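Local coordinates for protein AxyAgu115A (Amphibacillus xylanus NBRC 15112, PDB 6NPS) that acts as a family GH115 alpha-glucuronidase, probably hydrolysing the bonds that hold glucuronic acid side groups to xylan, at residues 97-102 against 153-158; 878-883 against 892-897. The protein carries 3 engineered substitutions. All blocks are in the same frame, centred on the assembly; numbering follows the deposited sequence.

Interaction 1 (97-102 against 153-158)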
# COMPACT_ATOMS: atom_id res chain seq x y z
N PHE A 97 5.19 57.48 25.19
CA PHE A 97 4.17 58.40 25.68
C PHE A 97 4.26 58.55 27.19
O PHE A 97 4.85 57.73 27.89
CB PHE A 97 2.74 57.96 25.27
CG PHE A 97 2.37 56.62 25.79
CD1 PHE A 97 1.78 56.49 27.04
CD2 PHE A 97 2.62 55.48 25.05
CE1 PHE A 97 1.43 55.23 27.54
CE2 PHE A 97 2.27 54.23 25.53
CZ PHE A 97 1.68 54.11 26.78
N LEU A 98 3.68 59.65 27.66
CA LEU A 98 3.45 59.93 29.07
C LEU A 98 1.96 59.79 29.32
O LEU A 98 1.14 60.28 28.54
CB LEU A 98 3.92 61.35 29.40
CG LEU A 98 3.49 61.98 30.73
CD1 LEU A 98 4.26 61.35 31.91
CD2 LEU A 98 3.69 63.48 30.67
N PHE A 99 1.61 59.12 30.42
CA PHE A 99 0.22 58.80 30.76
C PHE A 99 0.13 59.20 32.24
O PHE A 99 0.65 58.50 33.11
CB PHE A 99 -0.02 57.31 30.51
CG PHE A 99 -1.45 56.85 30.68
CD1 PHE A 99 -2.28 56.73 29.57
CD2 PHE A 99 -1.91 56.45 31.94
CE1 PHE A 99 -3.59 56.25 29.71
CE2 PHE A 99 -3.22 55.97 32.11
CZ PHE A 99 -4.06 55.87 30.98
N GLN A 100 -0.47 60.36 32.52
CA GLN A 100 -0.32 60.93 33.84
C GLN A 100 -1.59 61.64 34.26
O GLN A 100 -2.16 62.40 33.47
CB GLN A 100 0.86 61.92 33.87
CG GLN A 100 1.13 62.47 35.23
CD GLN A 100 2.33 63.40 35.26
OE1 GLN A 100 2.92 63.70 34.23
NE2 GLN A 100 2.69 63.87 36.46
N VAL A 101 -2.00 61.45 35.54
CA VAL A 101 -3.13 62.17 36.11
C VAL A 101 -2.60 63.44 36.74
O VAL A 101 -1.56 63.42 37.41
CB VAL A 101 -3.90 61.31 37.14
CG1 VAL A 101 -4.94 62.12 37.86
CG2 VAL A 101 -4.52 60.10 36.46
N VAL A 102 -3.32 64.56 36.54
CA VAL A 102 -2.85 65.87 36.97
C VAL A 102 -4.02 66.60 37.62
O VAL A 102 -5.19 66.42 37.25
CB VAL A 102 -2.26 66.69 35.80
CG1 VAL A 102 -0.96 66.04 35.26
CG2 VAL A 102 -3.28 66.79 34.71
N PHE A 153 -14.56 53.75 36.87
CA PHE A 153 -13.15 53.49 36.60
C PHE A 153 -12.37 54.56 37.34
O PHE A 153 -12.81 55.72 37.37
CB PHE A 153 -12.87 53.54 35.09
CG PHE A 153 -11.42 53.67 34.72
CD1 PHE A 153 -10.59 52.56 34.75
CD2 PHE A 153 -10.89 54.89 34.31
CE1 PHE A 153 -9.26 52.66 34.42
CE2 PHE A 153 -9.55 55.00 33.96
CZ PHE A 153 -8.73 53.88 34.02
N SER A 154 -11.27 54.20 37.98
CA SER A 154 -10.50 55.23 38.67
C SER A 154 -9.01 55.00 38.52
O SER A 154 -8.57 53.86 38.32
CB SER A 154 -10.84 55.30 40.16
OG SER A 154 -12.20 55.59 40.31
N LEU A 155 -8.25 56.10 38.60
CA LEU A 155 -6.80 56.07 38.66
C LEU A 155 -6.39 56.97 39.80
O LEU A 155 -6.99 58.02 40.01
CB LEU A 155 -6.14 56.58 37.37
CG LEU A 155 -6.40 55.93 36.02
CD1 LEU A 155 -5.95 56.89 34.89
CD2 LEU A 155 -5.65 54.62 35.90
N LYS A 156 -5.36 56.55 40.54
CA LYS A 156 -4.87 57.35 41.66
C LYS A 156 -4.50 58.76 41.18
O LYS A 156 -4.12 58.98 40.03
CB LYS A 156 -3.67 56.65 42.31
CG LYS A 156 -3.15 57.34 43.56
CD LYS A 156 -3.95 56.96 44.81
CE LYS A 156 -3.10 57.08 46.08
NZ LYS A 156 -3.84 56.68 47.32
N GLY A 157 -4.64 59.73 42.08
CA GLY A 157 -4.45 61.12 41.72
C GLY A 157 -3.05 61.48 41.23
O GLY A 157 -2.86 62.54 40.62
N ASP A 158 -2.05 60.63 41.51
CA ASP A 158 -0.70 60.85 41.01
C ASP A 158 -0.24 59.72 40.09
O ASP A 158 0.97 59.49 39.96
CB ASP A 158 0.28 61.02 42.17
CG ASP A 158 0.28 59.82 43.11
OD1 ASP A 158 -0.56 58.92 42.94
OD2 ASP A 158 1.12 59.80 44.05
O HOH W 1 2.31 62.02 39.24
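Val101 makes the largest contribution to this contact, with its CB directed at the 153-158 segment just where that chain leaves its strand and turns. CB itself rests 3.7 Å from Lys156 O. From there the two branches part. CG1, anti to the backbone N (chi1 172°), lies against the Gly157 and Lys156 carbonyls, 3.5 Å from Gly157 O, while CG2, on the side of the backbone N, sits between the Lys156 carbonyl and Leu155, 3.8 Å from Leu155 CD1. A short beta-branched residue suits this place, since its two methyls, both set on CB, reach the turn and the leucine at once.

Leu155 CD1 serves two partners, for it also meets Phe99 CE2 at 4.0 Å. The two side chains cross at about a right angle, and the methyl approaches the ring obliquely. The CB of Phe99 does not point at the other segment, but with CG anti to the backbone N (chi1 -174°) the ring carries CE2 to Leu155. An alanine at Val101 would remove both methyls, keeping only the CB beside Lys156 O, and would probably loosen the packing of Leu155 and of the Gly157 carbonyl against the strand.

No hydrogen bond joins the segments directly. A water provides a polar link at the margin, donating to Asp158 O at 3.0 Å and weakly accepting from Gln100 NE2 at 3.4 Å. The side chain of Lys156, as befits a long charged group, leads away from the contact.

In the fold, the 97-106 strand runs between strands 109-117 and 160-162 of a mixed sheet, and the backbone of Val101 bonds to Tyr159. The 152-155 strand pairs instead with 5-8. Residues 156-158 lead on into strand 160-162. Phe99 is covered by helix 120-133, through Leu130 and an edge-to-face meeting with His129.

Interaction 2 (878-883 against 892-897)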
# COMPACT_ATOMS: atom_id res chain seq x y z
N MET A 878 26.98 22.48 11.75
CA MET A 878 26.50 22.61 13.13
C MET A 878 27.08 21.47 13.97
O MET A 878 26.83 20.30 13.68
CB MET A 878 24.97 22.60 13.19
CG MET A 878 24.44 22.89 14.58
SD MET A 878 22.64 22.90 14.63
CE MET A 878 22.25 24.19 13.43
N TYR A 879 27.84 21.81 15.01
CA TYR A 879 28.57 20.81 15.78
C TYR A 879 28.03 20.68 17.21
O TYR A 879 27.49 21.64 17.77
CB TYR A 879 30.05 21.15 15.84
CG TYR A 879 30.74 21.14 14.49
CD1 TYR A 879 31.03 22.32 13.83
CD2 TYR A 879 31.08 19.94 13.88
CE1 TYR A 879 31.65 22.32 12.58
CE2 TYR A 879 31.70 19.92 12.62
CZ TYR A 879 31.98 21.11 11.98
OH TYR A 879 32.61 21.10 10.75
N ALA A 880 28.20 19.49 17.78
CA ALA A 880 28.01 19.27 19.21
C ALA A 880 29.15 18.38 19.69
O ALA A 880 29.82 17.71 18.90
CB ALA A 880 26.63 18.65 19.49
N GLY A 881 29.40 18.38 21.00
CA GLY A 881 30.43 17.57 21.59
C GLY A 881 29.79 16.39 22.31
O GLY A 881 28.79 16.56 23.02
N ILE A 882 30.36 15.20 22.11
CA ILE A 882 29.94 14.04 22.89
C ILE A 882 31.16 13.40 23.55
O ILE A 882 32.23 13.28 22.94
CB ILE A 882 29.17 12.98 22.08
CG1 ILE A 882 30.09 12.25 21.11
CG2 ILE A 882 27.98 13.60 21.34
CD1 ILE A 882 29.60 10.87 20.72
N GLN A 883 30.99 13.00 24.80
CA GLN A 883 32.03 12.27 25.50
C GLN A 883 31.40 11.11 26.25
O GLN A 883 30.45 11.30 27.02
CB GLN A 883 32.77 13.16 26.47
CG GLN A 883 33.85 12.43 27.21
CD GLN A 883 34.56 13.34 28.16
OE1 GLN A 883 34.07 14.42 28.48
NE2 GLN A 883 35.72 12.92 28.62
N ILE A 892 31.10 16.35 16.73
CA ILE A 892 30.40 15.68 15.65
C ILE A 892 29.52 16.69 14.93
O ILE A 892 28.96 17.59 15.56
CB ILE A 892 29.53 14.48 16.14
CG1 ILE A 892 28.48 14.93 17.14
CG2 ILE A 892 30.39 13.34 16.74
CD1 ILE A 892 27.24 14.06 17.13
N ASN A 893 29.42 16.54 13.62
CA ASN A 893 28.50 17.32 12.79
C ASN A 893 27.13 16.69 12.89
O ASN A 893 26.97 15.51 12.54
CB ASN A 893 29.00 17.34 11.34
CG ASN A 893 28.14 18.22 10.41
OD1 ASN A 893 27.16 18.85 10.82
ND2 ASN A 893 28.55 18.28 9.14
N VAL A 894 26.13 17.47 13.30
CA VAL A 894 24.80 16.90 13.52
C VAL A 894 23.92 17.06 12.28
O VAL A 894 22.72 16.75 12.32
CB VAL A 894 24.09 17.52 14.75
CG1 VAL A 894 24.92 17.29 16.01
CG2 VAL A 894 23.81 19.00 14.53
N LEU A 895 24.48 17.54 11.18
CA LEU A 895 23.77 17.71 9.91
C LEU A 895 24.13 16.63 8.88
O LEU A 895 25.22 16.07 8.92
CB LEU A 895 24.09 19.08 9.29
CG LEU A 895 23.63 20.28 10.11
CD1 LEU A 895 23.97 21.55 9.38
CD2 LEU A 895 22.16 20.21 10.35
N PRO A 896 23.24 16.35 7.92
CA PRO A 896 23.60 15.48 6.79
C PRO A 896 24.66 16.08 5.89
O PRO A 896 24.77 17.30 5.73
CB PRO A 896 22.28 15.34 6.01
CG PRO A 896 21.23 15.70 6.94
CD PRO A 896 21.81 16.70 7.91
N ASP A 897 25.41 15.18 5.25
CA ASP A 897 26.29 15.57 4.16
C ASP A 897 25.52 16.41 3.14
O ASP A 897 24.40 16.06 2.74
CB ASP A 897 26.85 14.33 3.45
CG ASP A 897 27.59 13.40 4.40
OD1 ASP A 897 27.27 12.19 4.42
OD2 ASP A 897 28.51 13.87 5.11
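Val894 stands at the apolar centre, one methyl turned to each of two partners: CG1 is 4.1 Å from Ala880 CB, and CG2 is 3.9 Å from Met878 CG. The small Ala880 offers a single methyl here, which Phe939 also touches, while the flexible Met878 crosses Val894 obliquely. Leu895 adds its CD1 methyl beside Met878 CB. Farther along, Ile892 CD1 touches Ile882 CG2 at 4.3 Å, and the latter side chain continues the core onto Leu862, Phe864 and Ile921.

Around this centre the backbones of the hairpin formed by strands 879-884 and 890-893 join antiparallel. The hairpin lies in the family's C-terminal domain, where strand 879-884 also pairs, on its other side, with 926-934. Ala880 and Ile892 make a hydrogen-bonded pair, Ile892 N giving to Ala880 O at 2.9 Å and Ala880 N to Ile892 O at 3.0 Å. One residue past the strand, Val894 N reaches Met878 O at 2.9 Å, almost straight (172° at the hydrogen).

The outer face belongs to the non-hydrogen-bonded pair Tyr879 and Asn893. Tyr879 CE2 lies 3.9 Å from Asn893 CB, the ring and amide planes being turned 50° apart. The amide itself is used by its own segment: Asn893 OD1 accepts from Leu895 N at 3.0 Å, forming an Asx turn, with the donor above the carbonyl plane.

Backbone bonds therefore fix the register, while apolar groups fill one face and Asn893 braces the turn after the strand. The burial of Met878 N, which has no partner in the model, probably carries an energetic cost.

How the interactions relate
Both contacts involve a strand and the point where a second strand gives way to a turn, but they are held differently. Interaction 1 is mostly buried and rests on methyl and ring packing, with water as the polar bridge; its strands belong to different sheets. Interaction 2 buries more surface, 420 against 240 Å², yet is partly exposed, and backbone hydrogen bonds knit neighbouring strands of one hairpin within the C-terminal family region. They share no elements: the centres lie 56 Å apart and the nearest atoms about 38 Å, one near the N-terminal end of the chain and the other near the C-terminal end.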